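Local coordinates for SAM-dependent methyltransferase (Exiguobacterium sibiricum 255-15, PDB 3D2L), which probably transfers the methyl group of S-adenosylmethionine to an acceptor that has not been established, at residues A25-Q30 and D53-T58; Y152-H155 and S160-W163; T179-G184 and Y189-E194. One frame throughout, in Å; residues are numbered along the deposited sequence.

Contact 1 (A25-Q30 and D53-T58); sequences AWVLEQ and DHYEVT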
loop_
_atom_site.group_PDB
_atom_site.type_symbol
_atom_site.label_atom_id
_atom_site.label_comp_id
_atom_site.label_asym_id
_atom_site.label_seq_id
_atom_site.Cartn_x
_atom_site.Cartn_y
_atom_site.Cartn_z
ATOM N N ALA A 25 -13.031 -1.410 -5.419
ATOM C CA ALA A 25 -14.321 -0.761 -5.650
ATOM C C ALA A 25 -14.179 0.755 -5.512
ATOM O O ALA A 25 -14.795 1.514 -6.252
ATOM C CB ALA A 25 -15.422 -1.332 -4.712
ATOM N N TRP A 26 -13.304 1.188 -4.605
ATOM C CA TRP A 26 -13.023 2.616 -4.386
ATOM C C TRP A 26 -12.274 3.239 -5.569
ATOM O O TRP A 26 -12.622 4.316 -6.036
ATOM C CB TRP A 26 -12.240 2.789 -3.072
ATOM C CG TRP A 26 -11.685 4.166 -2.851
ATOM C CD1 TRP A 26 -12.387 5.304 -2.715
ATOM C CD2 TRP A 26 -10.313 4.523 -2.706
ATOM N NE1 TRP A 26 -11.548 6.359 -2.538
ATOM C CE2 TRP A 26 -10.265 5.918 -2.523
ATOM C CE3 TRP A 26 -9.117 3.808 -2.731
ATOM C CZ2 TRP A 26 -9.073 6.617 -2.319
ATOM C CZ3 TRP A 26 -7.911 4.512 -2.538
ATOM C CH2 TRP A 26 -7.912 5.907 -2.327
ATOM N N VAL A 27 -11.265 2.542 -6.074
ATOM C CA VAL A 27 -10.513 3.019 -7.226
ATOM C C VAL A 27 -11.512 3.184 -8.393
ATOM O O VAL A 27 -11.478 4.186 -9.094
ATOM C CB VAL A 27 -9.304 2.092 -7.589
ATOM C CG1 VAL A 27 -8.600 2.559 -8.911
ATOM C CG2 VAL A 27 -8.262 2.000 -6.409
ATOM N N LEU A 28 -12.405 2.208 -8.574
ATOM C CA LEU A 28 -13.424 2.251 -9.645
ATOM C C LEU A 28 -14.326 3.502 -9.575
ATOM O O LEU A 28 -14.839 3.961 -10.603
ATOM C CB LEU A 28 -14.222 0.958 -9.633
ATOM C CG LEU A 28 -13.453 -0.231 -10.201
ATOM C CD1 LEU A 28 -14.135 -1.512 -9.888
ATOM C CD2 LEU A 28 -13.264 -0.073 -11.716
ATOM N N GLU A 29 -14.510 4.058 -8.373
ATOM C CA GLU A 29 -15.284 5.289 -8.200
ATOM C C GLU A 29 -14.540 6.530 -8.632
ATOM O O GLU A 29 -15.171 7.557 -8.879
ATOM C CB GLU A 29 -15.664 5.490 -6.733
ATOM C CG GLU A 29 -16.476 4.366 -6.151
ATOM C CD GLU A 29 -16.784 4.574 -4.658
ATOM O OE1 GLU A 29 -16.032 5.321 -3.964
ATOM O OE2 GLU A 29 -17.778 3.964 -4.197
ATOM N N GLN A 30 -13.208 6.456 -8.693
ATOM C CA GLN A 30 -12.373 7.598 -9.028
ATOM C C GLN A 30 -11.698 7.568 -10.373
ATOM O O GLN A 30 -11.383 8.635 -10.885
ATOM C CB GLN A 30 -11.227 7.769 -7.998
ATOM C CG GLN A 30 -11.634 7.626 -6.582
ATOM C CD GLN A 30 -12.740 8.553 -6.186
ATOM O OE1 GLN A 30 -12.886 9.648 -6.737
ATOM N NE2 GLN A 30 -13.538 8.121 -5.211
ATOM N N ASP A 53 -8.081 -6.456 -13.807
ATOM C CA ASP A 53 -9.351 -6.850 -14.389
ATOM C C ASP A 53 -10.170 -5.649 -14.866
ATOM O O ASP A 53 -11.164 -5.825 -15.531
ATOM C CB ASP A 53 -10.140 -7.716 -13.417
ATOM C CG ASP A 53 -9.455 -9.036 -13.153
ATOM O OD1 ASP A 53 -8.613 -9.460 -13.974
ATOM O OD2 ASP A 53 -9.768 -9.667 -12.136
ATOM N N HIS A 54 -9.738 -4.424 -14.568
ATOM C CA HIS A 54 -10.490 -3.238 -14.964
ATOM C C HIS A 54 -9.685 -2.175 -15.660
ATOM O O HIS A 54 -10.261 -1.301 -16.308
ATOM C CB HIS A 54 -11.129 -2.607 -13.716
ATOM C CG HIS A 54 -11.952 -3.575 -12.927
ATOM N ND1 HIS A 54 -13.254 -3.889 -13.264
ATOM C CD2 HIS A 54 -11.650 -4.327 -11.846
ATOM C CE1 HIS A 54 -13.718 -4.785 -12.412
ATOM N NE2 HIS A 54 -12.763 -5.081 -11.551
ATOM N N TYR A 55 -8.365 -2.277 -15.537
ATOM C CA TYR A 55 -7.437 -1.248 -15.983
ATOM C C TYR A 55 -6.209 -1.875 -16.642
ATOM O O TYR A 55 -5.956 -3.068 -16.476
ATOM C CB TYR A 55 -6.940 -0.495 -14.748
ATOM C CG TYR A 55 -7.984 0.203 -13.930
ATOM C CD1 TYR A 55 -8.536 1.406 -14.375
ATOM C CD2 TYR A 55 -8.399 -0.297 -12.678
ATOM C CE1 TYR A 55 -9.518 2.048 -13.662
ATOM C CE2 TYR A 55 -9.360 0.387 -11.932
ATOM C CZ TYR A 55 -9.904 1.568 -12.432
ATOM O OH TYR A 55 -10.858 2.277 -11.733
ATOM N N GLU A 56 -5.471 -1.082 -17.423
ATOM C CA GLU A 56 -4.146 -1.489 -17.906
ATOM C C GLU A 56 -3.212 -1.129 -16.739
ATOM O O GLU A 56 -2.918 0.026 -16.538
ATOM C CB GLU A 56 -3.736 -0.722 -19.165
ATOM C CG GLU A 56 -4.795 -0.723 -20.296
ATOM C CD GLU A 56 -5.131 -2.124 -20.811
ATOM O OE1 GLU A 56 -4.174 -2.902 -21.047
ATOM O OE2 GLU A 56 -6.348 -2.428 -20.999
ATOM N N VAL A 57 -2.714 -2.117 -15.997
ATOM C CA VAL A 57 -1.963 -1.859 -14.766
ATOM C C VAL A 57 -0.520 -2.265 -14.824
ATOM O O VAL A 57 -0.144 -3.254 -15.464
ATOM C CB VAL A 57 -2.649 -2.594 -13.536
ATOM C CG1 VAL A 57 -2.106 -2.062 -12.170
ATOM C CG2 VAL A 57 -4.112 -2.386 -13.582
ATOM N N THR A 58 0.299 -1.476 -14.147
ATOM C CA THR A 58 1.704 -1.753 -13.980
ATOM C C THR A 58 1.939 -1.690 -12.483
ATOM O O THR A 58 1.458 -0.751 -11.828
ATOM C CB THR A 58 2.570 -0.705 -14.672
ATOM O OG1 THR A 58 2.323 -0.744 -16.068
ATOM C CG2 THR A 58 4.010 -0.962 -14.419
#
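The imidazole ring of His54 has Leu28 CD1 over one face, 4.0 Å from the ring centroid and only 3° off the normal, a nearly perpendicular CH-pi contact. The phenol ring of Tyr55 is approached obliquely by Val27 CG1 and Leu28 CD2, which both meet it near its hydroxyl end: Val27 CG1 lies 3.8 Å from Tyr55 CE2, and Leu28 CD2 the same distance from Tyr55 CZ. Leu28 therefore divides its two methyl groups between the aromatic neighbours. CD1 serves the imidazole, while CD2 reaches the phenol and also touches His54 CB at 3.9 Å. Val27 extends CG1 anti to its backbone N (chi1 175°), which brings that branch to the phenol.

The hydroxyl of Tyr55 is pushed against the helix backbone, with OH 3.3 Å from Leu28 CA. Its hydrogen bond is made to the carbonyl oxygen of Val31, just beyond 25-30, so the polar end of this buried ring is satisfied while its ring carbons pack on apolar groups. Ile37 of strand 36-40 touches both Val27 and Tyr55, and Leu51 of helix 46-51 adds to the cover of Val27. Toward the surface, Leu28 and His54 remain partly exposed.

The contact packs helix 20-30 against the turn leading into strand 56-61, which pairs in parallel with strand 36-40. This is helix-on-sheet packing of the alpha/beta Rossmann-like fold found in S-adenosylmethionine-dependent methyltransferases, here just ahead of strand 56-61, the second strand from one edge of the seven-stranded sheet.

Contact 2 (Y152-H155 and S160-W163); sequences YATH and SYIW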
loop_
_atom_site.group_PDB
_atom_site.type_symbol
_atom_site.label_atom_id
_atom_site.label_comp_id
_atom_site.label_asym_id
_atom_site.label_seq_id
_atom_site.Cartn_x
_atom_site.Cartn_y
_atom_site.Cartn_z
ATOM N N TYR A 152 -0.679 -9.434 17.889
ATOM C CA TYR A 152 -1.500 -10.141 16.918
ATOM C C TYR A 152 -0.828 -11.434 16.530
ATOM O O TYR A 152 0.383 -11.500 16.386
ATOM C CB TYR A 152 -1.730 -9.288 15.679
ATOM C CG TYR A 152 -2.333 -7.943 16.035
ATOM C CD1 TYR A 152 -3.648 -7.853 16.487
ATOM C CD2 TYR A 152 -1.584 -6.768 15.947
ATOM C CE1 TYR A 152 -4.208 -6.623 16.841
ATOM C CE2 TYR A 152 -2.142 -5.533 16.272
ATOM C CZ TYR A 152 -3.453 -5.466 16.727
ATOM O OH TYR A 152 -4.023 -4.249 17.077
ATOM N N ALA A 153 -1.605 -12.484 16.341
ATOM C CA ALA A 153 -1.014 -13.752 15.942
ATOM C C ALA A 153 -2.045 -14.629 15.344
ATOM O O ALA A 153 -3.205 -14.576 15.739
ATOM C CB ALA A 153 -0.367 -14.474 17.133
ATOM N N THR A 154 -1.619 -15.437 14.376
ATOM C CA THR A 154 -2.506 -16.405 13.787
ATOM C C THR A 154 -1.756 -17.497 13.040
ATOM O O THR A 154 -0.547 -17.421 12.787
ATOM C CB THR A 154 -3.629 -15.771 12.898
ATOM O OG1 THR A 154 -4.706 -16.717 12.779
ATOM C CG2 THR A 154 -3.115 -15.370 11.532
ATOM N N HIS A 155 -2.507 -18.533 12.742
ATOM C CA HIS A 155 -2.010 -19.687 12.047
ATOM C C HIS A 155 -2.692 -19.765 10.682
ATOM O O HIS A 155 -3.903 -19.579 10.588
ATOM C CB HIS A 155 -2.347 -20.962 12.823
ATOM C CG HIS A 155 -1.830 -21.014 14.235
ATOM N ND1 HIS A 155 -0.491 -21.128 14.539
ATOM C CD2 HIS A 155 -2.488 -21.115 15.415
ATOM C CE1 HIS A 155 -0.343 -21.219 15.850
ATOM N NE2 HIS A 155 -1.543 -21.217 16.407
ATOM N N SER A 160 2.765 -19.534 10.570
ATOM C CA SER A 160 2.130 -18.876 11.714
ATOM C C SER A 160 3.001 -17.645 11.986
ATOM O O SER A 160 4.180 -17.645 11.653
ATOM C CB SER A 160 2.097 -19.800 12.945
ATOM O OG SER A 160 1.372 -21.013 12.701
ATOM N N TYR A 161 2.419 -16.601 12.554
ATOM C CA TYR A 161 3.162 -15.394 12.908
ATOM C C TYR A 161 2.718 -14.822 14.231
ATOM O O TYR A 161 1.604 -15.050 14.700
ATOM C CB TYR A 161 3.032 -14.290 11.834
ATOM C CG TYR A 161 1.657 -13.634 11.751
ATOM C CD1 TYR A 161 1.322 -12.586 12.583
ATOM C CD2 TYR A 161 0.687 -14.088 10.841
ATOM C CE1 TYR A 161 0.076 -11.990 12.537
ATOM C CE2 TYR A 161 -0.569 -13.493 10.783
ATOM C CZ TYR A 161 -0.862 -12.432 11.631
ATOM O OH TYR A 161 -2.097 -11.808 11.621
ATOM N N ILE A 162 3.642 -14.083 14.818
ATOM C CA ILE A 162 3.437 -13.332 16.044
ATOM C C ILE A 162 3.882 -11.915 15.639
ATOM O O ILE A 162 5.001 -11.691 15.168
ATOM C CB ILE A 162 4.261 -13.840 17.227
ATOM C CG1 ILE A 162 3.775 -15.238 17.635
ATOM C CG2 ILE A 162 4.110 -12.904 18.414
ATOM C CD1 ILE A 162 4.636 -15.967 18.712
ATOM N N TRP A 163 2.982 -10.976 15.832
ATOM C CA TRP A 163 3.186 -9.587 15.465
ATOM C C TRP A 163 2.943 -8.664 16.642
ATOM O O TRP A 163 1.858 -8.642 17.207
ATOM C CB TRP A 163 2.248 -9.292 14.318
ATOM C CG TRP A 163 2.042 -7.855 13.936
ATOM C CD1 TRP A 163 2.785 -6.778 14.289
ATOM C CD2 TRP A 163 1.104 -7.385 12.960
ATOM N NE1 TRP A 163 2.302 -5.643 13.681
ATOM C CE2 TRP A 163 1.288 -5.985 12.840
ATOM C CE3 TRP A 163 0.107 -8.004 12.204
ATOM C CZ2 TRP A 163 0.504 -5.185 12.006
ATOM C CZ3 TRP A 163 -0.664 -7.218 11.356
ATOM C CH2 TRP A 163 -0.457 -5.812 11.267
#
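Ser160, near the start of strand 159-167, faces His155 in a non-hydrogen-bonded pair, where the side chains make the bond that the backbones do not. Ser160 OG meets His155 ND1 at 2.6 Å, in the plane of the imidazole and nearly straight (173°); either atom could be the donor.

Tyr161 is bonded through its backbone to Thr154, its N lying 3.1 Å from Thr154 O, while the return bond from Thr154 N to Tyr161 O is longer at 3.3 Å. With CG between the backbone N and the carbonyl carbon (chi1 71°), the phenol folds back across the neighbouring strand. Thr154 N sits over the centre of one ring face, and Thr154 CG2 presses on Tyr161 CE2 at 3.3 Å. Leu178 and Phe180 of strand 173-183 also touch this side chain. Replacing Tyr161 with an alanine would probably leave the Thr154 methyl and backbone N without their aromatic cover and open a gap on this side of the sheet.

Ile162, on the same face as Ser160, lays CG1 4.2 Å from Ala153 CB. Trp163 closes the run with two short backbone bonds to Tyr152, Trp163 N lying 2.7 Å from Tyr152 O. The Tyr152 ring directs its edge at the indole face, a T-shaped pair with centroids 5.3 Å apart and planes at 62°; its hydroxyl bonds to Leu146 O.

These strands form an antiparallel hairpin at the sheet's rim. On the face of Ala153 and Ile162, the straight, in-plane bond to His155 ND1 is likely to restrain imidazole rotation, while aromatic groups pack on the other.

Contact 3 (T179-G184 and Y189-E194); sequences TFFIEG and YDRVDE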
loop_
_atom_site.group_PDB
_atom_site.type_symbol
_atom_site.label_atom_id
_atom_site.label_comp_id
_atom_site.label_asym_id
_atom_site.label_seq_id
_atom_site.Cartn_x
_atom_site.Cartn_y
_atom_site.Cartn_z
ATOM N N THR A 179 7.454 -12.165 13.613
ATOM C CA THR A 179 8.145 -13.452 13.657
ATOM C C THR A 179 7.250 -14.414 12.888
ATOM O O THR A 179 6.090 -14.533 13.214
ATOM C CB THR A 179 8.385 -13.963 15.071
ATOM O OG1 THR A 179 9.384 -13.147 15.698
ATOM C CG2 THR A 179 8.931 -15.439 15.068
ATOM N N PHE A 180 7.799 -15.060 11.865
ATOM C CA PHE A 180 7.088 -16.089 11.088
ATOM C C PHE A 180 7.692 -17.439 11.406
ATOM O O PHE A 180 8.905 -17.551 11.527
ATOM C CB PHE A 180 7.216 -15.848 9.563
ATOM C CG PHE A 180 6.556 -14.571 9.102
ATOM C CD1 PHE A 180 7.267 -13.374 9.100
ATOM C CD2 PHE A 180 5.203 -14.562 8.764
ATOM C CE1 PHE A 180 6.657 -12.175 8.722
ATOM C CE2 PHE A 180 4.582 -13.364 8.371
ATOM C CZ PHE A 180 5.312 -12.175 8.366
ATOM N N PHE A 181 6.839 -18.447 11.567
ATOM C CA PHE A 181 7.264 -19.829 11.701
ATOM C C PHE A 181 6.730 -20.476 10.454
ATOM O O PHE A 181 5.510 -20.607 10.296
ATOM C CB PHE A 181 6.726 -20.500 12.959
ATOM C CG PHE A 181 7.330 -19.971 14.191
ATOM C CD1 PHE A 181 8.598 -20.353 14.555
ATOM C CD2 PHE A 181 6.648 -19.037 14.962
ATOM C CE1 PHE A 181 9.183 -19.835 15.693
ATOM C CE2 PHE A 181 7.214 -18.515 16.101
ATOM C CZ PHE A 181 8.483 -18.909 16.466
ATOM N N ILE A 182 7.641 -20.827 9.549
ATOM C CA ILE A 182 7.291 -21.407 8.269
ATOM C C ILE A 182 7.566 -22.896 8.305
ATOM O O ILE A 182 8.682 -23.331 8.651
ATOM C CB ILE A 182 8.103 -20.790 7.087
ATOM C CG1 ILE A 182 8.008 -19.271 7.078
ATOM C CG2 ILE A 182 7.632 -21.359 5.753
ATOM C CD1 ILE A 182 9.021 -18.594 7.926
ATOM N N GLU A 183 6.550 -23.663 7.905
ATOM C CA GLU A 183 6.626 -25.109 7.887
ATOM C C GLU A 183 7.488 -25.535 6.713
ATOM O O GLU A 183 7.303 -25.024 5.620
ATOM C CB GLU A 183 5.231 -25.707 7.699
ATOM C CG GLU A 183 5.175 -27.218 7.972
ATOM C CD GLU A 183 3.795 -27.795 7.707
ATOM O OE1 GLU A 183 2.998 -27.138 6.999
ATOM O OE2 GLU A 183 3.504 -28.891 8.219
ATOM N N GLY A 184 8.402 -26.471 6.940
ATOM C CA GLY A 184 9.252 -26.998 5.888
ATOM C C GLY A 184 8.690 -28.302 5.363
ATOM O O GLY A 184 7.699 -28.830 5.889
ATOM N N TYR A 189 9.654 -26.478 11.592
ATOM C CA TYR A 189 9.535 -25.052 11.289
ATOM C C TYR A 189 10.813 -24.233 11.268
ATOM O O TYR A 189 11.725 -24.427 12.077
ATOM C CB TYR A 189 8.509 -24.406 12.261
ATOM C CG TYR A 189 7.085 -24.826 11.951
ATOM C CD1 TYR A 189 6.617 -26.089 12.295
ATOM C CD2 TYR A 189 6.218 -23.981 11.277
ATOM C CE1 TYR A 189 5.315 -26.492 11.976
ATOM C CE2 TYR A 189 4.916 -24.382 10.957
ATOM C CZ TYR A 189 4.476 -25.642 11.308
ATOM O OH TYR A 189 3.163 -26.025 11.000
ATOM N N ASP A 190 10.827 -23.285 10.333
ATOM C CA ASP A 190 11.908 -22.340 10.170
ATOM C C ASP A 190 11.378 -20.965 10.562
ATOM O O ASP A 190 10.301 -20.555 10.131
ATOM C CB ASP A 190 12.377 -22.378 8.728
ATOM C CG ASP A 190 12.987 -23.689 8.391
ATOM O OD1 ASP A 190 14.143 -23.874 8.813
ATOM O OD2 ASP A 190 12.301 -24.525 7.757
ATOM N N ARG A 191 12.142 -20.289 11.412
ATOM C CA ARG A 191 11.771 -19.015 11.955
ATOM C C ARG A 191 12.415 -17.902 11.169
ATOM O O ARG A 191 13.566 -18.012 10.755
ATOM C CB ARG A 191 12.159 -18.955 13.439
ATOM C CG ARG A 191 11.966 -17.612 14.088
ATOM C CD ARG A 191 12.272 -17.637 15.549
ATOM N NE ARG A 191 12.017 -16.347 16.148
ATOM C CZ ARG A 191 11.975 -16.100 17.457
ATOM N NH1 ARG A 191 12.171 -17.062 18.349
ATOM N NH2 ARG A 191 11.719 -14.873 17.886
ATOM N N VAL A 192 11.627 -16.867 10.888
ATOM C CA VAL A 192 12.120 -15.628 10.256
ATOM C C VAL A 192 11.559 -14.443 11.037
ATOM O O VAL A 192 10.350 -14.338 11.225
ATOM C CB VAL A 192 11.701 -15.464 8.782
ATOM C CG1 VAL A 192 12.275 -14.142 8.226
ATOM C CG2 VAL A 192 12.196 -16.630 7.936
ATOM N N ASP A 193 12.447 -13.570 11.495
ATOM C CA ASP A 193 12.081 -12.358 12.229
ATOM C C ASP A 193 12.309 -11.142 11.332
ATOM O O ASP A 193 13.360 -11.037 10.694
ATOM C CB ASP A 193 12.977 -12.193 13.467
ATOM C CG ASP A 193 12.785 -13.304 14.497
ATOM O OD1 ASP A 193 11.642 -13.704 14.757
ATOM O OD2 ASP A 193 13.788 -13.756 15.065
ATOM N N GLU A 194 11.338 -10.239 11.287
ATOM C CA GLU A 194 11.414 -8.996 10.507
ATOM C C GLU A 194 10.916 -7.801 11.311
ATOM O O GLU A 194 10.047 -7.949 12.164
ATOM C CB GLU A 194 10.510 -9.080 9.286
ATOM C CG GLU A 194 11.005 -9.959 8.226
ATOM C CD GLU A 194 10.128 -9.902 6.996
ATOM O OE1 GLU A 194 8.928 -9.534 7.139
ATOM O OE2 GLU A 194 10.640 -10.232 5.894
#
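Thr179 OG1 donates a hydrogen bond to Asp193 OD1 at 2.5 Å, reaching the carboxylate oxygen from its anti side and 30° out of the carboxylate plane. The two side chains lie alongside each other, pointing the same way. Farther along this face, the Phe181 ring runs beside the aliphatic part of Arg191, with Phe181 CE1 3.8 Å from Arg191 CD. Tyr189 then spreads over Glu183: Glu183 CG lies 4.2 Å from the ring centroid in a CH-pi contact, and the carboxylate is turned almost parallel to the ring (7°).

On the opposite face, Ile182 CD1 touches Val192 CG2 at 3.7 Å. Phe180 CE1 approaches Glu194 OE1, which is itself hydrogen-bonded to His196 NE2.

A second layer of bonds sets these groups in place. Arg191 is extended from CG to NE, with CG anti to its own N (chi1 173°), and this carries its guanidinium to Asp193. There Arg191 NE forms a salt bridge with Asp193 OD1 at 3.0 Å, on the syn side of that oxygen. Two donors thus grip OD1 and restrain the carboxylate's rotation. The backbones pair through four hydrogen bonds, Phe180 with Val192 and Ile182 with Asp190; Phe180 N to Val192 O measures 2.7 Å. Beyond the hairpin, Phe7 meets the Phe180 ring edge-to-face and also touches Val192, while Val10 of helix 9-14 packs on Phe180 and Ile182.

The chemistry is that of a two-faced antiparallel hairpin: Phe180, Ile182 and Val192 meet Phe7 and helix 9-14 on one side, and on the other a linked threonine, aspartate and arginine lie beside Phe181. The arginine charge would be expected to favour an ionised Asp193.

How the contacts relate
From the N terminus, contact 1 comes first: it closes the loop from helix 20-30 through strand 36-40 and helix 46-51 to the start of strand 56-61, within the mixed-sheet part of the fold. Contacts 2 and 3 follow in series, each closing a short hairpin turn, and none of the three loops nests in or crosses another. The two hairpins share one antiparallel sheet, in which strands 159-167 and 173-183 are neighbours; Ser160 O to Phe181 N, 2.8 Å, is a probable hydrogen bond joining them. Contact 1 lies on the opposite side of the chain's centre, its centre about 31 Å from that of contact 2 and about 35 Å from that of contact 3.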